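Local coordinates for uncharacterized protein (Parabacteroides merdae, PDB 4MXN), which is probably a glycosyl hydrolase of family 28, whose parallel beta-helix enzymes typically cleave pectic polysaccharides, at residues R55-G66 with I76-V87. Numbering follows the deposited sequence.
Sequences RLIFYVGRYLTG and IRIEEGAVLVAV
F58 reaches across the buried interior to I76 and L84, its CE1 3.8 Å from I76 CG2 and its CE2 3.9 Å from L84 CD1, while the carbonyl oxygen of R77 faces the rim of the ring almost in its plane. The same ring sets CD2 over the centre of the Y63 ring, 3.5 Å above its plane, and A82 CB meets the edge of that tyrosine. T65 extends this apolar row: chi1 of -170° turns OG1 away from the backbone N and leaves CG2 facing L84, 3.7 Å from L84 CG. These are two successive rungs of a right-handed parallel beta-helix, the fold of family 28, each bending from one face to the next; strand 54-58 pairs in parallel with 74-78, and 61-69 with 82-86. At the bend the register slips by one residue, and G61 N makes a weak bond to G81 O. On the outer side R77 runs alongside I57, CG 3.6 Å from I57 CD1, then bends at chi2 and chi3, and its guanidinium meets the E79 carboxylate side-on, NE bonding OE2 and NH2 salt-bridged to OE1, both 3.1 Å. R55 NH1 lies over one face of this guanidinium; R55 NE is salt-bridged to D21, giving each arginine a carboxylate partner.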
ATOM      1  N   ARG A  55      16.933  -1.881   3.693  1.00 25.94           N
ATOM      2  CA  ARG A  55      16.000  -1.162   2.839  1.00 24.02           C
ATOM      3  C   ARG A  55      16.143  -1.519   1.365  1.00 25.27           C
ATOM      4  O   ARG A  55      17.253  -1.685   0.866  1.00 24.78           O
ATOM      5  CB  ARG A  55      16.154   0.358   3.023  1.00 25.82           C
ATOM      6  CG  ARG A  55      16.060   0.819   4.499  1.00 32.31           C
ATOM      7  CD  ARG A  55      15.939   2.326   4.654  1.00 31.70           C
ATOM      8  NE  ARG A  55      17.101   3.026   4.106  1.00 28.47           N
ATOM      9  CZ  ARG A  55      17.244   4.346   4.090  1.00 43.43           C
ATOM     10  NH1 ARG A  55      16.297   5.132   4.595  1.00 29.88           N
ATOM     11  NH2 ARG A  55      18.333   4.891   3.569  1.00 36.17           N
ATOM     12  N   LEU A  56      14.993  -1.680   0.678  1.00 21.27           N
ATOM     13  CA  LEU A  56      14.950  -1.912  -0.764  1.00 21.62           C
ATOM     14  C   LEU A  56      14.636  -0.576  -1.423  1.00 25.10           C
ATOM     15  O   LEU A  56      13.572  -0.014  -1.173  1.00 23.02           O
ATOM     16  CB  LEU A  56      13.926  -2.997  -1.148  1.00 20.69           C
ATOM     17  CG  LEU A  56      13.932  -3.456  -2.611  1.00 23.34           C
ATOM     18  CD1 LEU A  56      15.322  -3.972  -3.061  1.00 23.87           C
ATOM     19  CD2 LEU A  56      12.884  -4.521  -2.835  1.00 22.12           C
ATOM     20  N   ILE A  57      15.582  -0.053  -2.233  1.00 24.90           N
ATOM     21  CA  ILE A  57      15.468   1.283  -2.823  1.00 25.37           C
ATOM     22  C   ILE A  57      15.087   1.266  -4.294  1.00 29.01           C
ATOM     23  O   ILE A  57      15.832   0.736  -5.123  1.00 30.00           O
ATOM     24  CB  ILE A  57      16.789   2.103  -2.640  1.00 29.05           C
ATOM     25  CG1 ILE A  57      17.434   1.982  -1.224  1.00 29.32           C
ATOM     26  CG2 ILE A  57      16.651   3.573  -3.128  1.00 30.27           C
ATOM     27  CD1 ILE A  57      16.678   2.516  -0.039  1.00 27.31           C
ATOM     28  N   PHE A  58      13.974   1.938  -4.610  1.00 25.49           N
ATOM     29  CA  PHE A  58      13.477   2.166  -5.978  1.00 25.05           C
ATOM     30  C   PHE A  58      13.878   3.601  -6.284  1.00 30.98           C
ATOM     31  O   PHE A  58      13.280   4.515  -5.713  1.00 28.65           O
ATOM     32  CB  PHE A  58      11.942   1.945  -6.060  1.00 24.35           C
ATOM     33  CG  PHE A  58      11.468   0.524  -5.874  1.00 23.20           C
ATOM     34  CD1 PHE A  58      11.379  -0.036  -4.607  1.00 23.27           C
ATOM     35  CD2 PHE A  58      11.073  -0.243  -6.964  1.00 23.44           C
ATOM     36  CE1 PHE A  58      10.946  -1.353  -4.437  1.00 23.93           C
ATOM     37  CE2 PHE A  58      10.631  -1.560  -6.791  1.00 25.39           C
ATOM     38  CZ  PHE A  58      10.559  -2.101  -5.523  1.00 22.80           C
ATOM     39  N   TYR A  59      14.940   3.829  -7.081  1.00 32.26           N
ATOM     40  CA  TYR A  59      15.444   5.201  -7.195  1.00 35.62           C
ATOM     41  C   TYR A  59      14.724   6.110  -8.197  1.00 41.73           C
ATOM     42  O   TYR A  59      14.480   7.266  -7.838  1.00 42.01           O
ATOM     43  CB  TYR A  59      16.967   5.263  -7.439  1.00 40.06           C
ATOM     44  CG  TYR A  59      17.693   6.065  -6.375  1.00 45.37           C
ATOM     45  CD1 TYR A  59      17.216   7.308  -5.958  1.00 47.58           C
ATOM     46  CD2 TYR A  59      18.852   5.580  -5.775  1.00 47.97           C
ATOM     47  CE1 TYR A  59      17.863   8.038  -4.960  1.00 48.72           C
ATOM     48  CE2 TYR A  59      19.514   6.304  -4.779  1.00 50.08           C
ATOM     49  CZ  TYR A  59      19.020   7.539  -4.385  1.00 59.56           C
ATOM     50  OH  TYR A  59      19.667   8.266  -3.409  1.00 64.68           O
ATOM     51  N   VAL A  60      14.436   5.645  -9.433  1.00 39.04           N
ATOM     52  CA  VAL A  60      13.784   6.471 -10.460  1.00 38.97           C
ATOM     53  C   VAL A  60      13.166   5.547 -11.525  1.00 40.17           C
ATOM     54  O   VAL A  60      13.614   4.406 -11.675  1.00 42.17           O
ATOM     55  CB  VAL A  60      14.775   7.525 -11.065  1.00 45.26           C
ATOM     56  CG1 VAL A  60      15.710   6.914 -12.114  1.00 46.43           C
ATOM     57  CG2 VAL A  60      14.035   8.745 -11.619  1.00 45.09           C
ATOM     58  N   GLY A  61      12.173   6.039 -12.259  1.00 31.54           N
ATOM     59  CA  GLY A  61      11.506   5.256 -13.296  1.00 28.67           C
ATOM     60  C   GLY A  61      10.201   4.636 -12.831  1.00 29.20           C
ATOM     61  O   GLY A  61       9.754   4.875 -11.700  1.00 25.81           O
ATOM     62  N   ARG A  62       9.581   3.823 -13.707  1.00 25.21           N
ATOM     63  CA  ARG A  62       8.294   3.171 -13.447  1.00 24.32           C
ATOM     64  C   ARG A  62       8.485   1.680 -13.225  1.00 27.48           C
ATOM     65  O   ARG A  62       9.082   1.021 -14.066  1.00 28.42           O
ATOM     66  CB  ARG A  62       7.315   3.403 -14.619  1.00 27.40           C
ATOM     67  CG  ARG A  62       6.944   4.871 -14.858  1.00 40.19           C
ATOM     68  CD  ARG A  62       5.944   5.058 -16.005  1.00 42.32           C
ATOM     69  NE  ARG A  62       4.657   4.381 -15.783  1.00 39.76           N
ATOM     70  CZ  ARG A  62       3.667   4.864 -15.035  1.00 52.73           C
ATOM     71  NH1 ARG A  62       3.804   6.029 -14.407  1.00 30.86           N
ATOM     72  NH2 ARG A  62       2.537   4.180 -14.896  1.00 45.94           N
ATOM     73  N   TYR A  63       7.984   1.146 -12.111  1.00 22.47           N
ATOM     74  CA  TYR A  63       8.170  -0.259 -11.785  1.00 21.33           C
ATOM     75  C   TYR A  63       6.825  -0.962 -11.737  1.00 24.15           C
ATOM     76  O   TYR A  63       6.044  -0.763 -10.802  1.00 23.86           O
ATOM     77  CB  TYR A  63       8.916  -0.417 -10.453  1.00 22.12           C
ATOM     78  CG  TYR A  63      10.292   0.228 -10.433  1.00 23.98           C
ATOM     79  CD1 TYR A  63      10.457   1.556 -10.036  1.00 26.57           C
ATOM     80  CD2 TYR A  63      11.435  -0.513 -10.724  1.00 23.48           C
ATOM     81  CE1 TYR A  63      11.721   2.143  -9.978  1.00 28.07           C
ATOM     82  CE2 TYR A  63      12.706   0.053 -10.632  1.00 24.45           C
ATOM     83  CZ  TYR A  63      12.843   1.385 -10.270  1.00 32.65           C
ATOM     84  OH  TYR A  63      14.086   1.959 -10.191  1.00 37.78           O
ATOM     85  N   LEU A  64       6.543  -1.771 -12.755  1.00 20.10           N
ATOM     86  CA  LEU A  64       5.301  -2.526 -12.843  1.00 18.84           C
ATOM     87  C   LEU A  64       5.342  -3.670 -11.844  1.00 21.19           C
ATOM     88  O   LEU A  64       6.365  -4.342 -11.743  1.00 19.79           O
ATOM     89  CB  LEU A  64       5.112  -3.065 -14.270  1.00 18.36           C
ATOM     90  CG  LEU A  64       3.728  -3.626 -14.627  1.00 22.45           C
ATOM     91  CD1 LEU A  64       2.669  -2.524 -14.725  1.00 21.26           C
ATOM     92  CD2 LEU A  64       3.796  -4.373 -15.976  1.00 25.09           C
ATOM     93  N   THR A  65       4.237  -3.891 -11.112  1.00 16.78           N
ATOM     94  CA  THR A  65       4.220  -4.970 -10.116  1.00 15.14           C
ATOM     95  C   THR A  65       2.811  -5.443  -9.784  1.00 18.25           C
ATOM     96  O   THR A  65       1.831  -4.700  -9.916  1.00 16.81           O
ATOM     97  CB  THR A  65       4.930  -4.515  -8.792  1.00 18.31           C
ATOM     98  OG1 THR A  65       5.103  -5.648  -7.937  1.00 23.33           O
ATOM     99  CG2 THR A  65       4.154  -3.436  -8.033  1.00 18.50           C
ATOM    100  N   GLY A  66       2.765  -6.668  -9.271  1.00 15.75           N
ATOM    101  CA  GLY A  66       1.603  -7.251  -8.631  1.00 15.09           C
ATOM    102  C   GLY A  66       1.809  -7.098  -7.130  1.00 19.08           C
ATOM    103  O   GLY A  66       2.633  -6.280  -6.689  1.00 18.56           O
ATOM    104  N   ILE A  76      10.656  -0.581   2.314  1.00 22.85           N
ATOM    105  CA  ILE A  76      10.654  -0.318   0.885  1.00 22.80           C
ATOM    106  C   ILE A  76      10.668   1.187   0.711  1.00 24.59           C
ATOM    107  O   ILE A  76       9.814   1.877   1.263  1.00 23.80           O
ATOM    108  CB  ILE A  76       9.453  -0.998   0.155  1.00 26.37           C
ATOM    109  CG1 ILE A  76       9.698  -2.531   0.008  1.00 26.75           C
ATOM    110  CG2 ILE A  76       9.193  -0.332  -1.227  1.00 28.01           C
ATOM    111  CD1 ILE A  76       8.434  -3.366  -0.384  1.00 24.73           C
ATOM    112  N   ARG A  77      11.642   1.702  -0.045  1.00 21.63           N
ATOM    113  CA  ARG A  77      11.715   3.128  -0.326  1.00 21.70           C
ATOM    114  C   ARG A  77      11.413   3.372  -1.792  1.00 23.79           C
ATOM    115  O   ARG A  77      12.106   2.841  -2.652  1.00 23.05           O
ATOM    116  CB  ARG A  77      13.111   3.705   0.023  1.00 24.50           C
ATOM    117  CG  ARG A  77      13.561   3.516   1.484  1.00 32.54           C
ATOM    118  CD  ARG A  77      13.273   4.695   2.364  1.00 25.34           C
ATOM    119  NE  ARG A  77      13.665   5.972   1.756  1.00 25.53           N
ATOM    120  CZ  ARG A  77      13.273   7.150   2.220  1.00 37.64           C
ATOM    121  NH1 ARG A  77      12.517   7.221   3.311  1.00 28.71           N
ATOM    122  NH2 ARG A  77      13.638   8.267   1.603  1.00 31.23           N
ATOM    123  N   ILE A  78      10.397   4.187  -2.075  1.00 20.46           N
ATOM    124  CA  ILE A  78      10.034   4.602  -3.440  1.00 19.81           C
ATOM    125  C   ILE A  78      10.469   6.053  -3.508  1.00 23.47           C
ATOM    126  O   ILE A  78       9.797   6.914  -2.957  1.00 21.56           O
ATOM    127  CB  ILE A  78       8.529   4.364  -3.762  1.00 23.03           C
ATOM    128  CG1 ILE A  78       8.165   2.873  -3.488  1.00 25.07           C
ATOM    129  CG2 ILE A  78       8.235   4.720  -5.241  1.00 23.24           C
ATOM    130  CD1 ILE A  78       6.847   2.676  -2.926  1.00 35.84           C
ATOM    131  N   GLU A  79      11.653   6.320  -4.079  1.00 20.60           N
ATOM    132  CA  GLU A  79      12.189   7.676  -4.028  1.00 21.08           C
ATOM    133  C   GLU A  79      11.459   8.613  -4.988  1.00 24.77           C
ATOM    134  O   GLU A  79      10.725   8.146  -5.858  1.00 21.69           O
ATOM    135  CB  GLU A  79      13.705   7.698  -4.274  1.00 22.70           C
ATOM    136  CG  GLU A  79      14.511   6.836  -3.304  1.00 35.55           C
ATOM    137  CD  GLU A  79      14.493   7.143  -1.814  1.00 55.36           C
ATOM    138  OE1 GLU A  79      14.092   8.262  -1.415  1.00 54.46           O
ATOM    139  OE2 GLU A  79      14.919   6.256  -1.041  1.00 46.63           O
ATOM    140  N   GLU A  80      11.644   9.948  -4.797  1.00 22.11           N
ATOM    141  CA  GLU A  80      11.028  10.955  -5.642  1.00 24.05           C
ATOM    142  C   GLU A  80      11.390  10.671  -7.095  1.00 29.79           C
ATOM    143  O   GLU A  80      12.544  10.388  -7.395  1.00 32.40           O
ATOM    144  CB  GLU A  80      11.455  12.374  -5.226  1.00 26.71           C
ATOM    145  CG  GLU A  80      10.418  13.402  -5.646  1.00 42.18           C
ATOM    146  CD  GLU A  80      10.612  14.813  -5.126  1.00 75.65           C
ATOM    147  OE1 GLU A  80      11.733  15.353  -5.271  1.00 68.04           O
ATOM    148  OE2 GLU A  80       9.622  15.408  -4.637  1.00 76.93           O
ATOM    149  N   GLY A  81      10.401  10.674  -7.966  1.00 28.52           N
ATOM    150  CA  GLY A  81      10.638  10.359  -9.373  1.00 29.27           C
ATOM    151  C   GLY A  81      10.425   8.890  -9.696  1.00 33.07           C
ATOM    152  O   GLY A  81      10.422   8.518 -10.874  1.00 35.57           O
ATOM    153  N   ALA A  82      10.270   8.030  -8.661  1.00 26.44           N
ATOM    154  CA  ALA A  82       9.990   6.601  -8.868  1.00 24.93           C
ATOM    155  C   ALA A  82       8.506   6.343  -8.687  1.00 26.00           C
ATOM    156  O   ALA A  82       7.852   6.991  -7.864  1.00 25.41           O
ATOM    157  CB  ALA A  82      10.797   5.723  -7.909  1.00 25.66           C
ATOM    158  N   VAL A  83       7.954   5.434  -9.494  1.00 21.48           N
ATOM    159  CA  VAL A  83       6.543   5.065  -9.364  1.00 19.67           C
ATOM    160  C   VAL A  83       6.458   3.549  -9.293  1.00 22.52           C
ATOM    161  O   VAL A  83       7.018   2.885 -10.174  1.00 21.62           O
ATOM    162  CB  VAL A  83       5.635   5.597 -10.521  1.00 23.80           C
ATOM    163  CG1 VAL A  83       4.147   5.331 -10.234  1.00 22.33           C
ATOM    164  CG2 VAL A  83       5.888   7.072 -10.849  1.00 24.80           C
ATOM    165  N   LEU A  84       5.736   3.012  -8.286  1.00 19.86           N
ATOM    166  CA  LEU A  84       5.403   1.582  -8.177  1.00 19.91           C
ATOM    167  C   LEU A  84       3.996   1.466  -8.802  1.00 23.14           C
ATOM    168  O   LEU A  84       3.050   2.057  -8.274  1.00 21.69           O
ATOM    169  CB  LEU A  84       5.464   1.139  -6.702  1.00 20.26           C
ATOM    170  CG  LEU A  84       5.551  -0.366  -6.437  1.00 26.19           C
ATOM    171  CD1 LEU A  84       6.816  -0.992  -7.087  1.00 26.39           C
ATOM    172  CD2 LEU A  84       5.526  -0.651  -4.951  1.00 26.83           C
ATOM    173  N   VAL A  85       3.876   0.869  -9.997  1.00 19.97           N
ATOM    174  CA  VAL A  85       2.585   0.870 -10.694  1.00 20.59           C
ATOM    175  C   VAL A  85       1.934  -0.528 -10.721  1.00 21.04           C
ATOM    176  O   VAL A  85       2.568  -1.528 -11.008  1.00 20.19           O
ATOM    177  CB  VAL A  85       2.685   1.513 -12.120  1.00 27.08           C
ATOM    178  CG1 VAL A  85       3.818   0.932 -12.964  1.00 27.17           C
ATOM    179  CG2 VAL A  85       1.363   1.447 -12.878  1.00 27.41           C
ATOM    180  N   ALA A  86       0.658  -0.573 -10.400  1.00 17.31           N
ATOM    181  CA  ALA A  86      -0.122  -1.800 -10.435  1.00 16.04           C
ATOM    182  C   ALA A  86      -0.313  -2.308 -11.865  1.00 18.45           C
ATOM    183  O   ALA A  86      -0.690  -1.546 -12.762  1.00 14.64           O
ATOM    184  CB  ALA A  86      -1.487  -1.550  -9.813  1.00 17.27           C
ATOM    185  N   VAL A  87      -0.071  -3.609 -12.068  1.00 16.98           N
ATOM    186  CA  VAL A  87      -0.357  -4.288 -13.330  1.00 16.59           C
ATOM    187  C   VAL A  87      -1.904  -4.447 -13.418  1.00 21.51           C
ATOM    188  O   VAL A  87      -2.505  -4.755 -12.396  1.00 20.03           O
ATOM    189  CB  VAL A  87       0.400  -5.643 -13.410  1.00 19.56           C
ATOM    190  CG1 VAL A  87      -0.022  -6.615 -12.303  1.00 19.27           C
ATOM    191  CG2 VAL A  87       0.265  -6.279 -14.791  1.00 18.67           C
TER